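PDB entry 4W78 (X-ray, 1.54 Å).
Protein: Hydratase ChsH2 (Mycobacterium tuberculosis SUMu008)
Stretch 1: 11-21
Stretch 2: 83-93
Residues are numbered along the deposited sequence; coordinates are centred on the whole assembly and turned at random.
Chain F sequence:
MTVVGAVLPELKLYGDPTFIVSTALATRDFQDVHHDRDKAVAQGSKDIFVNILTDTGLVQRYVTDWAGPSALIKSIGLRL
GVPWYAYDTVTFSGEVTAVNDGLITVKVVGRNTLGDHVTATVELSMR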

ATOM      1  N   LEU F  11     -22.597   1.798  12.714  1.00 21.46           N
ATOM      2  CA  LEU F  11     -21.717   1.969  11.555  1.00 22.09           C
ATOM      3  C   LEU F  11     -21.717   0.694  10.717  1.00 21.81           C
ATOM      4  O   LEU F  11     -21.365  -0.372  11.212  1.00 22.05           O
ATOM      5  CB  LEU F  11     -20.289   2.300  11.987  1.00 21.99           C
ATOM      6  CG  LEU F  11     -19.255   2.324  10.855  1.00 21.93           C
ATOM      7  CD1 LEU F  11     -19.555   3.432   9.854  1.00 25.81           C
ATOM      8  CD2 LEU F  11     -17.843   2.444  11.420  1.00 23.46           C
ATOM      9  N   LYS F  12     -22.123   0.804   9.455  1.00 22.90           N
ATOM     10  CA  LYS F  12     -22.094  -0.339   8.543  1.00 21.88           C
ATOM     11  C   LYS F  12     -20.972  -0.187   7.531  1.00 21.97           C
ATOM     12  O   LYS F  12     -20.887   0.824   6.830  1.00 24.22           O
ATOM     13  CB  LYS F  12     -23.430  -0.487   7.804  1.00 24.99           C
ATOM     14  CG  LYS F  12     -24.590  -0.923   8.672  1.00 28.57           C
ATOM     15  CD  LYS F  12     -25.878  -1.008   7.865  1.00 33.81           C
ATOM     16  CE  LYS F  12     -25.702  -1.890   6.639  1.00 33.38           C
ATOM     17  NZ  LYS F  12     -26.994  -2.062   5.918  1.00 42.24           N
ATOM     18  N   LEU F  13     -20.127  -1.207   7.450  1.00 19.93           N
ATOM     19  CA  LEU F  13     -18.995  -1.201   6.533  1.00 18.39           C
ATOM     20  C   LEU F  13     -19.040  -2.395   5.594  1.00 20.11           C
ATOM     21  O   LEU F  13     -19.132  -3.541   6.034  1.00 21.62           O
ATOM     22  CB  LEU F  13     -17.681  -1.192   7.311  1.00 20.25           C
ATOM     23  CG  LEU F  13     -17.424   0.103   8.097  1.00 23.05           C
ATOM     24  CD1 LEU F  13     -16.120   0.011   8.877  1.00 24.18           C
ATOM     25  CD2 LEU F  13     -17.416   1.300   7.173  1.00 24.42           C
ATOM     26  N   TYR F  14     -18.976  -2.111   4.299  1.00 20.51           N
ATOM     27  CA  TYR F  14     -18.965  -3.147   3.273  1.00 21.92           C
ATOM     28  C   TYR F  14     -17.532  -3.566   3.033  1.00 21.25           C
ATOM     29  O   TYR F  14     -16.701  -2.757   2.609  1.00 19.55           O
ATOM     30  CB  TYR F  14     -19.564  -2.591   1.985  1.00 22.74           C
ATOM     31  CG  TYR F  14     -19.689  -3.581   0.848  1.00 24.64           C
ATOM     32  CD1 TYR F  14     -20.316  -4.807   1.028  1.00 27.04           C
ATOM     33  CD2 TYR F  14     -19.225  -3.263  -0.426  1.00 25.72           C
ATOM     34  CE1 TYR F  14     -20.456  -5.702  -0.030  1.00 30.80           C
ATOM     35  CE2 TYR F  14     -19.359  -4.151  -1.487  1.00 27.72           C
ATOM     36  CZ  TYR F  14     -19.974  -5.366  -1.281  1.00 30.75           C
ATOM     37  OH  TYR F  14     -20.116  -6.241  -2.333  1.00 31.05           O
ATOM     38  N   GLY F  15     -17.242  -4.829   3.317  1.00 19.30           N
ATOM     39  CA  GLY F  15     -15.903  -5.359   3.135  1.00 20.28           C
ATOM     40  C   GLY F  15     -15.629  -5.806   1.715  1.00 19.82           C
ATOM     41  O   GLY F  15     -15.466  -6.997   1.454  1.00 20.32           O
ATOM     42  N   ASP F  16     -15.585  -4.861   0.783  1.00 17.57           N
ATOM     43  CA  ASP F  16     -15.209  -5.238  -0.569  1.00 18.96           C
ATOM     44  C   ASP F  16     -13.704  -5.512  -0.617  1.00 16.98           C
ATOM     45  O   ASP F  16     -12.970  -5.169   0.317  1.00 16.65           O
ATOM     46  CB  ASP F  16     -15.721  -4.246  -1.631  1.00 21.45           C
ATOM     47  CG  ASP F  16     -15.069  -2.882  -1.574  1.00 23.13           C
ATOM     48  OD1 ASP F  16     -14.068  -2.680  -0.866  1.00 23.27           O
ATOM     49  OD2 ASP F  16     -15.572  -1.996  -2.305  1.00 28.88           O
ATOM     50  N   PRO F  17     -13.238  -6.182  -1.673  1.00 12.32           N
ATOM     51  CA  PRO F  17     -11.810  -6.526  -1.683  1.00 12.81           C
ATOM     52  C   PRO F  17     -10.894  -5.312  -1.563  1.00 11.37           C
ATOM     53  O   PRO F  17      -9.863  -5.414  -0.896  1.00 11.15           O
ATOM     54  CB  PRO F  17     -11.641  -7.238  -3.031  1.00 12.08           C
ATOM     55  CG  PRO F  17     -12.975  -7.853  -3.274  1.00 13.60           C
ATOM     56  CD  PRO F  17     -13.973  -6.858  -2.759  1.00 13.81           C
ATOM     57  N   THR F  18     -11.259  -4.179  -2.163  1.00 11.96           N
ATOM     58  CA  THR F  18     -10.421  -2.987  -2.009  1.00  9.56           C
ATOM     59  C   THR F  18     -10.250  -2.581  -0.540  1.00 10.10           C
ATOM     60  O   THR F  18      -9.145  -2.248  -0.112  1.00 10.37           O
ATOM     61  CB  THR F  18     -10.961  -1.816  -2.841  1.00 12.76           C
ATOM     62  OG1 THR F  18     -10.920  -2.188  -4.226  1.00 12.09           O
ATOM     63  CG2 THR F  18     -10.120  -0.582  -2.634  1.00 13.54           C
ATOM     64  N   PHE F  19     -11.334  -2.639   0.225  1.00 10.87           N
ATOM     65  CA  PHE F  19     -11.263  -2.341   1.646  1.00  9.47           C
ATOM     66  C   PHE F  19     -10.330  -3.314   2.367  1.00  9.68           C
ATOM     67  O   PHE F  19      -9.444  -2.896   3.101  1.00  9.72           O
ATOM     68  CB  PHE F  19     -12.667  -2.365   2.248  1.00 11.48           C
ATOM     69  CG  PHE F  19     -12.701  -2.129   3.717  1.00 12.40           C
ATOM     70  CD1 PHE F  19     -12.584  -0.843   4.217  1.00 15.32           C
ATOM     71  CD2 PHE F  19     -12.840  -3.190   4.610  1.00 14.05           C
ATOM     72  CE1 PHE F  19     -12.603  -0.604   5.577  1.00 18.79           C
ATOM     73  CE2 PHE F  19     -12.872  -2.957   5.976  1.00 16.99           C
ATOM     74  CZ  PHE F  19     -12.751  -1.668   6.460  1.00 18.72           C
ATOM     75  N   ILE F  20     -10.522  -4.606   2.132  1.00 10.90           N
ATOM     76  CA  ILE F  20      -9.754  -5.621   2.842  1.00  9.74           C
ATOM     77  C   ILE F  20      -8.273  -5.520   2.496  1.00  9.35           C
ATOM     78  O   ILE F  20      -7.414  -5.551   3.382  1.00  9.62           O
ATOM     79  CB  ILE F  20     -10.296  -7.017   2.515  1.00  9.91           C
ATOM     80  CG1 ILE F  20     -11.748  -7.116   2.981  1.00 11.49           C
ATOM     81  CG2 ILE F  20      -9.403  -8.101   3.154  1.00 11.96           C
ATOM     82  CD1 ILE F  20     -12.365  -8.514   2.853  1.00 14.01           C
ATOM     83  N   VAL F  21      -7.975  -5.361   1.212  1.00  9.70           N
ATOM     84  CA  VAL F  21      -6.572  -5.295   0.768  1.00  9.25           C
ATOM     85  C   VAL F  21      -5.898  -4.006   1.223  1.00  9.24           C
ATOM     86  O   VAL F  21      -4.793  -4.028   1.786  1.00  9.71           O
ATOM     87  CB  VAL F  21      -6.472  -5.449  -0.753  1.00  9.86           C
ATOM     88  CG1 VAL F  21      -5.055  -5.214  -1.231  1.00 10.38           C
ATOM     89  CG2 VAL F  21      -6.965  -6.835  -1.177  1.00 11.16           C
ATOM     90  N   PRO F  83     -15.065 -14.933  10.688  1.00 15.42           N
ATOM     91  CA  PRO F  83     -14.232 -14.094   9.822  1.00 15.01           C
ATOM     92  C   PRO F  83     -15.038 -13.004   9.118  1.00 15.51           C
ATOM     93  O   PRO F  83     -16.253 -13.140   8.932  1.00 18.81           O
ATOM     94  CB  PRO F  83     -13.654 -15.086   8.797  1.00 19.73           C
ATOM     95  CG  PRO F  83     -13.871 -16.438   9.396  1.00 21.90           C
ATOM     96  CD  PRO F  83     -15.124 -16.326  10.221  1.00 17.39           C
ATOM     97  N   TRP F  84     -14.358 -11.922   8.763  1.00 14.64           N
ATOM     98  CA  TRP F  84     -14.943 -10.901   7.912  1.00 13.05           C
ATOM     99  C   TRP F  84     -14.386 -11.117   6.506  1.00 11.61           C
ATOM    100  O   TRP F  84     -13.276 -10.673   6.178  1.00 11.86           O
ATOM    101  CB  TRP F  84     -14.622  -9.499   8.443  1.00 12.40           C
ATOM    102  CG  TRP F  84     -15.281  -8.386   7.690  1.00 13.24           C
ATOM    103  CD1 TRP F  84     -16.053  -8.473   6.547  1.00 13.97           C
ATOM    104  CD2 TRP F  84     -15.241  -7.012   8.038  1.00 14.31           C
ATOM    105  NE1 TRP F  84     -16.478  -7.220   6.171  1.00 15.39           N
ATOM    106  CE2 TRP F  84     -15.992  -6.305   7.074  1.00 13.02           C
ATOM    107  CE3 TRP F  84     -14.654  -6.306   9.089  1.00 16.03           C
ATOM    108  CZ2 TRP F  84     -16.164  -4.922   7.131  1.00 16.85           C
ATOM    109  CZ3 TRP F  84     -14.824  -4.933   9.139  1.00 16.33           C
ATOM    110  CH2 TRP F  84     -15.570  -4.258   8.164  1.00 17.21           C
ATOM    111  N   TYR F  85     -15.160 -11.846   5.707  1.00 14.33           N
ATOM    112  CA  TYR F  85     -14.778 -12.195   4.352  1.00 12.42           C
ATOM    113  C   TYR F  85     -15.174 -11.120   3.359  1.00 14.45           C
ATOM    114  O   TYR F  85     -16.074 -10.323   3.615  1.00 15.29           O
ATOM    115  CB  TYR F  85     -15.468 -13.494   3.953  1.00 14.33           C
ATOM    116  CG  TYR F  85     -14.917 -14.742   4.590  1.00 16.07           C
ATOM    117  CD1 TYR F  85     -13.558 -15.049   4.509  1.00 15.42           C
ATOM    118  CD2 TYR F  85     -15.751 -15.626   5.255  1.00 18.05           C
ATOM    119  CE1 TYR F  85     -13.053 -16.206   5.073  1.00 18.03           C
ATOM    120  CE2 TYR F  85     -15.256 -16.778   5.828  1.00 19.17           C
ATOM    121  CZ  TYR F  85     -13.907 -17.067   5.733  1.00 20.32           C
ATOM    122  OH  TYR F  85     -13.426 -18.231   6.294  1.00 21.19           O
ATOM    123  N   ALA F  86     -14.500 -11.113   2.211  1.00 13.81           N
ATOM    124  CA  ALA F  86     -14.888 -10.223   1.120  1.00 14.55           C
ATOM    125  C   ALA F  86     -16.388 -10.325   0.865  1.00 16.88           C
ATOM    126  O   ALA F  86     -16.961 -11.426   0.857  1.00 18.07           O
ATOM    127  CB  ALA F  86     -14.099 -10.541  -0.158  1.00 13.64           C
ATOM    128  N   TYR F  87     -16.997  -9.150   0.698  1.00 16.61           N
ATOM    129  CA  TYR F  87     -18.421  -8.952   0.398  1.00 18.14           C
ATOM    130  C   TYR F  87     -19.361  -9.044   1.588  1.00 18.40           C
ATOM    131  O   TYR F  87     -20.563  -8.797   1.446  1.00 21.52           O
ATOM    132  CB  TYR F  87     -18.908  -9.838  -0.754  1.00 20.47           C
ATOM    133  CG  TYR F  87     -18.021  -9.730  -1.963  1.00 18.41           C
ATOM    134  CD1 TYR F  87     -17.885  -8.527  -2.639  1.00 17.45           C
ATOM    135  CD2 TYR F  87     -17.309 -10.830  -2.418  1.00 19.98           C
ATOM    136  CE1 TYR F  87     -17.067  -8.424  -3.754  1.00 18.30           C
ATOM    137  CE2 TYR F  87     -16.483 -10.742  -3.525  1.00 20.39           C
ATOM    138  CZ  TYR F  87     -16.362  -9.535  -4.184  1.00 20.01           C
ATOM    139  OH  TYR F  87     -15.553  -9.443  -5.290  1.00 22.54           O
ATOM    140  N   ASP F  88     -18.827  -9.393   2.755  1.00 17.39           N
ATOM    141  CA  ASP F  88     -19.616  -9.323   3.976  1.00 17.00           C
ATOM    142  C   ASP F  88     -19.712  -7.869   4.398  1.00 19.22           C
ATOM    143  O   ASP F  88     -18.778  -7.081   4.208  1.00 19.45           O
ATOM    144  CB  ASP F  88     -18.949 -10.054   5.143  1.00 18.89           C
ATOM    145  CG  ASP F  88     -19.005 -11.567   5.033  1.00 28.35           C
ATOM    146  OD1 ASP F  88     -19.810 -12.099   4.238  1.00 34.57           O
ATOM    147  OD2 ASP F  88     -18.239 -12.227   5.792  1.00 28.31           O
ATOM    148  N   THR F  89     -20.836  -7.536   5.010  1.00 19.87           N
ATOM    149  CA  THR F  89     -21.001  -6.244   5.636  1.00 20.75           C
ATOM    150  C   THR F  89     -21.008  -6.448   7.138  1.00 20.42           C
ATOM    151  O   THR F  89     -21.759  -7.272   7.660  1.00 23.56           O
ATOM    152  CB  THR F  89     -22.318  -5.587   5.207  1.00 24.76           C
ATOM    153  OG1 THR F  89     -22.275  -5.324   3.801  1.00 25.40           O
ATOM    154  CG2 THR F  89     -22.523  -4.274   5.960  1.00 27.34           C
ATOM    155  N   VAL F  90     -20.166  -5.690   7.827  1.00 17.70           N
ATOM    156  CA  VAL F  90     -20.126  -5.723   9.283  1.00 18.50           C
ATOM    157  C   VAL F  90     -20.819  -4.483   9.822  1.00 18.02           C
ATOM    158  O   VAL F  90     -20.548  -3.362   9.386  1.00 20.82           O
ATOM    159  CB  VAL F  90     -18.685  -5.857   9.813  1.00 20.59           C
ATOM    160  CG1 VAL F  90     -18.619  -5.519  11.298  1.00 24.06           C
ATOM    161  CG2 VAL F  90     -18.189  -7.267   9.557  1.00 18.39           C
ATOM    162  N   THR F  91     -21.758  -4.709  10.734  1.00 17.26           N
ATOM    163  CA  THR F  91     -22.462  -3.634  11.407  1.00 19.80           C
ATOM    164  C   THR F  91     -21.914  -3.520  12.823  1.00 20.64           C
ATOM    165  O   THR F  91     -21.968  -4.474  13.598  1.00 18.09           O
ATOM    166  CB  THR F  91     -23.966  -3.921  11.454  1.00 23.78           C
ATOM    167  OG1 THR F  91     -24.477  -3.966  10.116  1.00 27.05           O
ATOM    168  CG2 THR F  91     -24.697  -2.842  12.228  1.00 24.73           C
ATOM    169  N   PHE F  92     -21.366  -2.352  13.139  1.00 20.11           N
ATOM    170  CA  PHE F  92     -20.857  -2.079  14.475  1.00 19.19           C
ATOM    171  C   PHE F  92     -21.934  -1.438  15.332  1.00 20.13           C
ATOM    172  O   PHE F  92     -22.611  -0.501  14.907  1.00 23.34           O
ATOM    173  CB  PHE F  92     -19.626  -1.169  14.422  1.00 17.78           C
ATOM    174  CG  PHE F  92     -18.406  -1.830  13.848  1.00 18.98           C
ATOM    175  CD1 PHE F  92     -17.533  -2.524  14.670  1.00 18.01           C
ATOM    176  CD2 PHE F  92     -18.136  -1.770  12.491  1.00 21.99           C
ATOM    177  CE1 PHE F  92     -16.399  -3.146  14.156  1.00 20.18           C
ATOM    178  CE2 PHE F  92     -17.005  -2.389  11.962  1.00 22.50           C
ATOM    179  CZ  PHE F  92     -16.139  -3.082  12.796  1.00 22.49           C
ATOM    180  N   SER F  93     -22.083  -1.970  16.537  1.00 17.80           N
ATOM    181  CA  SER F  93     -22.925  -1.379  17.564  1.00 20.12           C
ATOM    182  C   SER F  93     -22.086  -1.191  18.824  1.00 21.38           C
ATOM    183  O   SER F  93     -21.063  -1.854  19.012  1.00 20.50           O
ATOM    184  CB  SER F  93     -24.142  -2.267  17.835  1.00 24.96           C
ATOM    185  OG  SER F  93     -23.738  -3.563  18.238  1.00 32.81           O
TER

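The two stretches join as antiparallel strands, 11-14 against 89-93, with axes 4.7 Å apart at their closest and N-to-C directions 161° apart. Leu-11 and Phe-92 form a hydrogen-bonded pair: Leu-11 N donates to Phe-92 O at 3.2 Å, and Phe-92 N returns a bond to Leu-11 O at 2.8 Å. Leu-13 and Val-90 repeat the pattern, with Leu-13 N to Val-90 O at 2.9 Å and Val-90 N to Leu-13 O at 3.0 Å. The ladder continues past the regular pairs, for Gly-15 N donates to Asp-88 O at 2.9 Å and Tyr-87 N to Gly-15 O at 2.7 Å. Side chains alternate across the sheet, so Leu-11, Leu-13, Val-90 and Phe-92 share one face while Lys-12, Tyr-14, Thr-89 and Thr-91 share the other.

Three aromatic residues organise the packing around this ladder. Tyr-87, whose contact with the first stretch covers 81 Å², sits in the type II turn from Tyr-85 to Asp-88. Its positive phi of 80° is typical of the third position of such a turn and more often taken by glycine. Although its CA-to-CB bond points away overall, the broad ring still reaches two neighbours. Tyr-14 OH lies 3.2 Å from Tyr-87 CD1, near the ring plane at its edge, and Pro-17 CD packs 3.6 Å from Tyr-87 CE1. The phenol suits this border position because its carbon ring can pack while its hydroxyl is satisfied elsewhere in the structure.

Trp-84 covers nearly as much and is buried. Its indole combines a large apolar surface with one polar donor: Trp-84 NE1 donates to Asp-88 O at 3.0 Å, and the same carbonyl accepts from Gly-15 N. Meanwhile Trp-84 CH2 lies 3.8 Å from Leu-13 CB and 3.7 Å from Phe-19 CE2. The Phe-19 ring and the six-membered ring of Trp-84 meet obliquely, their planes at 38°. The indole also explains the fit of glycine at Gly-15: an ideal CB there would fall 2.3 Å from Trp-84 NE1, a clash.

Tyr-14 covers 66 Å² from the opposite face of the sheet to Leu-13. Its flat ring spans strand and turn, placing Tyr-14 CD1 3.4 Å from Thr-89 OG1 at the ring edge and its hydroxyl beside Tyr-87. On the same face, the aliphatic part of Lys-12 runs along the threonines, with Lys-12 CG 3.4 Å from Thr-91 OG1, leaving the charged amine in an exposed setting. The leucine face is apolar: Leu-13 CD1 lies 4.0 Å from Phe-92 CE2.

Beyond the strand, Asp-16 caps the helix by accepting from Phe-19 N through Asp-16 OD1 at 2.9 Å, satisfying an amide that has no preceding helical turn to bond. Proline suits the next position, since its missing amide hydrogen costs nothing in a first turn. Farther along, Ile-20 CD1 packs 4.0 Å from the methyl of Ala-86, CB, a buried apolar contact.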